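Local structure of putative cell adhesion protein (Parabacteroides distasonis, 3LIU) at residues 88-93 against 123-128; 204-208 against 257-261. The protein probably serves as a fimbrial subunit of the FimA/Mfa1 family, a building block of cell-surface pili implicated in adhesion. All coordinates share one frame; numbering follows the deposited sequence.

Contact 1 of 2, residues 88-93 against 123-128; sequences VVANAA and KGLTMS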
loop_
_atom_site.group_PDB
_atom_site.type_symbol
_atom_site.label_atom_id
_atom_site.label_comp_id
_atom_site.label_asym_id
_atom_site.label_seq_id
_atom_site.Cartn_x
_atom_site.Cartn_y
_atom_site.Cartn_z
ATOM N N VAL A 88 -4.573 -16.722 4.990
ATOM C CA VAL A 88 -4.345 -16.095 6.256
ATOM C C VAL A 88 -4.249 -14.607 6.022
ATOM O O VAL A 88 -3.518 -14.157 5.129
ATOM C CB VAL A 88 -3.023 -16.599 6.855
ATOM C CG1 VAL A 88 -2.736 -15.950 8.226
ATOM C CG2 VAL A 88 -3.065 -18.112 6.948
ATOM N N VAL A 89 -4.965 -13.848 6.852
ATOM C CA VAL A 89 -4.913 -12.409 6.850
ATOM C C VAL A 89 -4.434 -11.910 8.211
ATOM O O VAL A 89 -5.018 -12.209 9.246
ATOM C CB VAL A 89 -6.312 -11.776 6.531
ATOM C CG1 VAL A 89 -6.237 -10.206 6.659
ATOM C CG2 VAL A 89 -6.789 -12.181 5.120
ATOM N N ALA A 90 -3.390 -11.107 8.217
ATOM C CA ALA A 90 -2.925 -10.447 9.449
ATOM C C ALA A 90 -3.542 -9.078 9.612
ATOM O O ALA A 90 -3.648 -8.306 8.645
ATOM C CB ALA A 90 -1.372 -10.315 9.463
ATOM N N ASN A 91 -3.904 -8.772 10.858
ATOM C CA ASN A 91 -4.239 -7.414 11.297
ATOM C C ASN A 91 -5.527 -6.855 10.655
ATOM O O ASN A 91 -5.639 -5.671 10.406
ATOM C CB ASN A 91 -3.050 -6.476 11.065
ATOM C CG ASN A 91 -1.799 -6.909 11.840
ATOM O OD1 ASN A 91 -1.907 -7.409 12.944
ATOM N ND2 ASN A 91 -0.616 -6.768 11.226
ATOM N N ALA A 92 -6.477 -7.723 10.346
ATOM C CA ALA A 92 -7.755 -7.267 9.817
ATOM C C ALA A 92 -8.476 -6.392 10.840
ATOM O O ALA A 92 -8.576 -6.748 12.034
ATOM C CB ALA A 92 -8.626 -8.443 9.397
ATOM N N ALA A 93 -9.013 -5.270 10.374
ATOM C CA ALA A 93 -9.806 -4.382 11.248
ATOM C C ALA A 93 -11.002 -5.184 11.787
ATOM O O ALA A 93 -11.427 -6.150 11.165
ATOM C CB ALA A 93 -10.268 -3.124 10.503
ATOM N N LYS A 123 -3.022 -0.504 14.611
ATOM C CA LYS A 123 -3.716 -1.737 14.191
ATOM C C LYS A 123 -2.730 -2.827 13.802
ATOM O O LYS A 123 -2.970 -4.041 14.026
ATOM C CB LYS A 123 -4.635 -1.489 13.001
ATOM C CG LYS A 123 -5.291 -2.797 12.475
ATOM C CD LYS A 123 -6.280 -2.517 11.369
ATOM C CE LYS A 123 -5.571 -2.218 10.028
ATOM N NZ LYS A 123 -4.880 -3.330 9.444
ATOM N N GLY A 124 -1.616 -2.402 13.208
ATOM C CA GLY A 124 -0.828 -3.314 12.403
ATOM C C GLY A 124 -1.329 -3.197 10.975
ATOM O O GLY A 124 -2.508 -2.993 10.733
ATOM N N LEU A 125 -0.424 -3.295 10.018
ATOM C CA LEU A 125 -0.771 -3.163 8.608
ATOM C C LEU A 125 -1.387 -4.469 8.124
ATOM O O LEU A 125 -0.952 -5.556 8.508
ATOM C CB LEU A 125 0.478 -2.842 7.787
ATOM C CG LEU A 125 1.161 -1.533 8.176
ATOM C CD1 LEU A 125 2.377 -1.315 7.349
ATOM C CD2 LEU A 125 0.167 -0.363 7.978
ATOM N N THR A 126 -2.412 -4.378 7.294
ATOM C CA THR A 126 -3.043 -5.588 6.816
ATOM C C THR A 126 -2.064 -6.342 5.911
ATOM O O THR A 126 -1.466 -5.754 5.015
ATOM C CB THR A 126 -4.326 -5.317 6.016
ATOM O OG1 THR A 126 -5.143 -4.344 6.697
ATOM C CG2 THR A 126 -5.108 -6.652 5.846
HETATM N N MSE A 127 -1.912 -7.639 6.132
HETATM C CA MSE A 127 -1.053 -8.493 5.280
HETATM C C MSE A 127 -1.808 -9.783 4.957
HETATM O O MSE A 127 -2.665 -10.199 5.734
HETATM C CB MSE A 127 0.228 -8.904 6.042
HETATM C CG MSE A 127 1.022 -7.786 6.606
HETATM SE SE MSE A 127 2.008 -8.390 8.153
HETATM C CE MSE A 127 2.709 -6.637 8.713
ATOM N N SER A 128 -1.455 -10.441 3.865
ATOM C CA SER A 128 -2.054 -11.727 3.532
ATOM C C SER A 128 -1.069 -12.711 2.959
ATOM O O SER A 128 -0.084 -12.330 2.383
ATOM C CB SER A 128 -3.162 -11.573 2.502
ATOM O OG SER A 128 -2.734 -10.772 1.418
HETATM O O HOH W 1 -7.924 -4.129 7.861
#
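K123 reaches across to the backbone of N91, its NZ lying 2.6 Å from N91 O and 18° off the carbonyl plane. The same ammonium holds two acceptors of its own segment, G124 O at 2.7 Å from K123 NZ and T126 OG1, and forms a salt bridge with E119, whose other carboxylate oxygen is hydrogen-bonded to T126 OG1. Its chain leaves the backbone extended and then folds at its far end (chi3 77°, chi4 68°), which brings NZ back to N91 O. With an alanine in place of this lysine, N91 O, G124 O and the E119 carboxylate would probably lose their shared cation.

N91 answers from its own side chain. Its ND2 sends a nearly straight bond, 3.0 Å long, to L125 O, which lies in the amide plane of N91 although the donor stands above the L125 carbonyl plane; D42 O takes ND2 as well, and N44 N donates to OD1. Glycine suits position G124 because a CB would clash with N91 CG and, at these backbone angles, with the preceding carbonyl O. A water joins A93 N to T126 OG1.

Beyond this polar knot strands 82-90 and 127-136 run antiparallel. A90 and M127 form a hydrogen-bonded pair, with A90 N 2.7 Å from M127 O and M127 N 3.1 Å from A90 O, while V89 and S128 form the next, non-hydrogen-bonded pair. A90 CB packs on selenomethionine M127 CB (4.0 Å); V89 CG1 touches T126 CG2 on the other face.

Where the ladder ends, side-chain donors thus take over from backbone N-H groups, and a partly exposed lysine, probably charged given E119, ties the two segments together.

Contact 2 of 2, residues 204-208 against 257-261; sequences FIASA and KKGLQ
Q261 and S207 meet through both ends of one carboxamide. OE1 of Q261 accepts from S207 N at 2.9 Å, the donor lying in the carbonyl plane on a lone pair, although the bond is bent, with an N-H...O angle of 142°. On the other branch NE2 of Q261 donates to S207 OG, also 2.9 Å away, in a nearly straight bond (171°) close to the amide plane. The serine hydroxyl is available there because OG stands beside its own backbone N (chi1 -59°), so that the two groups gripped by the amide face it together.

The second N-H of Q261 NE2 is spent within the loop, on K258 O at 3.1 Å. That bond too lies near the amide plane, so three partners, one on the oxygen and two on the nitrogen, hold the group flat and fix its rotation. Around them the packing is light: A206 CB approaches K257 CG at 4.3 Å, and the same methylene passes S207 OG. The lysine then carries its ammonium away from the strand, NZ bonding G259 O at 2.9 Å and also D252 O.

A further shell sets S207 in place. Its carbonyl receives N287 ND2 and T307 OG1, while Y238 and V240 of strand 238-240 pack against Q261.

The contact therefore joins the loop ahead of strand 262-263 to strand 193-213 where its regular pairing is interrupted, at a serine with positive phi. A buried amide there supplies an acceptor for the N-H of S207, just beyond strand residue A206, and spends its own two hydrogens on S207 and K258, leaving both branches of the carboxamide engaged.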
loop_
_atom_site.group_PDB
_atom_site.type_symbol
_atom_site.label_atom_id
_atom_site.label_comp_id
_atom_site.label_asym_id
_atom_site.label_seq_id
_atom_site.Cartn_x
_atom_site.Cartn_y
_atom_site.Cartn_z
ATOM N N PHE A 204 2.539 15.941 0.242
ATOM C CA PHE A 204 1.263 15.221 0.330
ATOM C C PHE A 204 1.007 14.291 -0.840
ATOM O O PHE A 204 1.683 14.366 -1.874
ATOM C CB PHE A 204 0.063 16.177 0.615
ATOM C CG PHE A 204 -0.431 16.983 -0.582
ATOM C CD1 PHE A 204 0.256 18.082 -1.022
ATOM C CD2 PHE A 204 -1.608 16.635 -1.229
ATOM C CE1 PHE A 204 -0.198 18.842 -2.096
ATOM C CE2 PHE A 204 -2.088 17.380 -2.314
ATOM C CZ PHE A 204 -1.390 18.504 -2.735
ATOM N N ILE A 205 0.038 13.395 -0.640
ATOM C CA ILE A 205 -0.304 12.405 -1.636
ATOM C C ILE A 205 -1.705 12.668 -2.169
ATOM O O ILE A 205 -2.591 13.041 -1.386
ATOM C CB ILE A 205 -0.286 10.976 -1.023
ATOM C CG1 ILE A 205 1.071 10.665 -0.407
ATOM C CG2 ILE A 205 -0.717 9.908 -2.090
ATOM C CD1 ILE A 205 2.282 10.767 -1.329
ATOM N N ALA A 206 -1.900 12.500 -3.478
ATOM C CA ALA A 206 -3.239 12.669 -4.110
ATOM C C ALA A 206 -3.561 11.411 -4.909
ATOM O O ALA A 206 -2.661 10.722 -5.355
ATOM C CB ALA A 206 -3.269 13.921 -5.025
ATOM N N SER A 207 -4.840 11.114 -5.122
ATOM C CA SER A 207 -5.241 9.898 -5.819
ATOM C C SER A 207 -4.643 8.609 -5.273
ATOM O O SER A 207 -4.257 7.730 -6.034
ATOM C CB SER A 207 -4.973 9.988 -7.334
ATOM O OG SER A 207 -5.677 11.092 -7.879
ATOM N N ALA A 208 -4.640 8.477 -3.943
ATOM C CA ALA A 208 -4.337 7.211 -3.266
ATOM C C ALA A 208 -5.612 6.382 -3.325
ATOM O O ALA A 208 -6.663 6.857 -2.881
ATOM C CB ALA A 208 -3.940 7.479 -1.781
ATOM N N LYS A 257 -5.431 15.763 -11.552
ATOM C CA LYS A 257 -6.166 15.170 -10.442
ATOM C C LYS A 257 -7.629 15.499 -10.640
ATOM O O LYS A 257 -8.007 16.698 -10.633
ATOM C CB LYS A 257 -5.647 15.747 -9.114
ATOM C CG LYS A 257 -6.293 15.266 -7.838
ATOM C CD LYS A 257 -7.577 15.966 -7.475
ATOM C CE LYS A 257 -7.959 15.728 -6.019
ATOM N NZ LYS A 257 -9.226 16.490 -5.637
ATOM N N LYS A 258 -8.444 14.458 -10.848
ATOM C CA LYS A 258 -9.869 14.619 -11.075
ATOM C C LYS A 258 -10.672 14.189 -9.870
ATOM O O LYS A 258 -10.254 13.312 -9.104
ATOM C CB LYS A 258 -10.336 13.839 -12.318
ATOM C CG LYS A 258 -9.712 14.296 -13.619
ATOM C CD LYS A 258 -9.966 15.808 -13.874
ATOM C CE LYS A 258 -9.463 16.297 -15.186
ATOM N NZ LYS A 258 -9.779 17.769 -15.354
ATOM N N GLY A 259 -11.830 14.829 -9.718
ATOM C CA GLY A 259 -12.829 14.471 -8.732
ATOM C C GLY A 259 -12.681 15.052 -7.330
ATOM O O GLY A 259 -11.586 15.440 -6.876
ATOM N N LEU A 260 -13.801 15.086 -6.622
ATOM C CA LEU A 260 -13.766 15.342 -5.198
ATOM C C LEU A 260 -13.355 14.035 -4.541
ATOM O O LEU A 260 -14.113 13.095 -4.478
ATOM C CB LEU A 260 -15.127 15.820 -4.680
ATOM C CG LEU A 260 -15.352 16.073 -3.180
ATOM C CD1 LEU A 260 -14.382 17.117 -2.631
ATOM C CD2 LEU A 260 -16.820 16.546 -2.909
ATOM N N GLN A 261 -12.137 14.024 -4.038
ATOM C CA GLN A 261 -11.571 12.906 -3.348
ATOM C C GLN A 261 -11.708 13.181 -1.838
ATOM O O GLN A 261 -11.867 14.317 -1.393
ATOM C CB GLN A 261 -10.083 12.779 -3.747
ATOM C CG GLN A 261 -9.908 12.631 -5.255
ATOM C CD GLN A 261 -8.471 12.280 -5.663
ATOM O OE1 GLN A 261 -7.600 12.068 -4.810
ATOM N NE2 GLN A 261 -8.245 12.168 -6.968
#

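Overall arrangement
The two contacts follow one another along the chain, contact 1 closing before contact 2 opens, and they lie on opposite sides of the chain's centre. Their centres are 25 Å apart and their nearest atoms about 13 Å apart, so neither touches the other. Contact 1, in the part of the chain related to the major fimbrial subunit FimA, joins strands 82-90 and 127-136; contact 2 fastens a loop to strand 193-213, which belongs to a different set of strands. The common principle is that side-chain amides bond backbone atoms where regular strand pairing stops: across contact 1 N91 donates to a backbone carbonyl, while across contact 2 Q261 accepts from a backbone N-H.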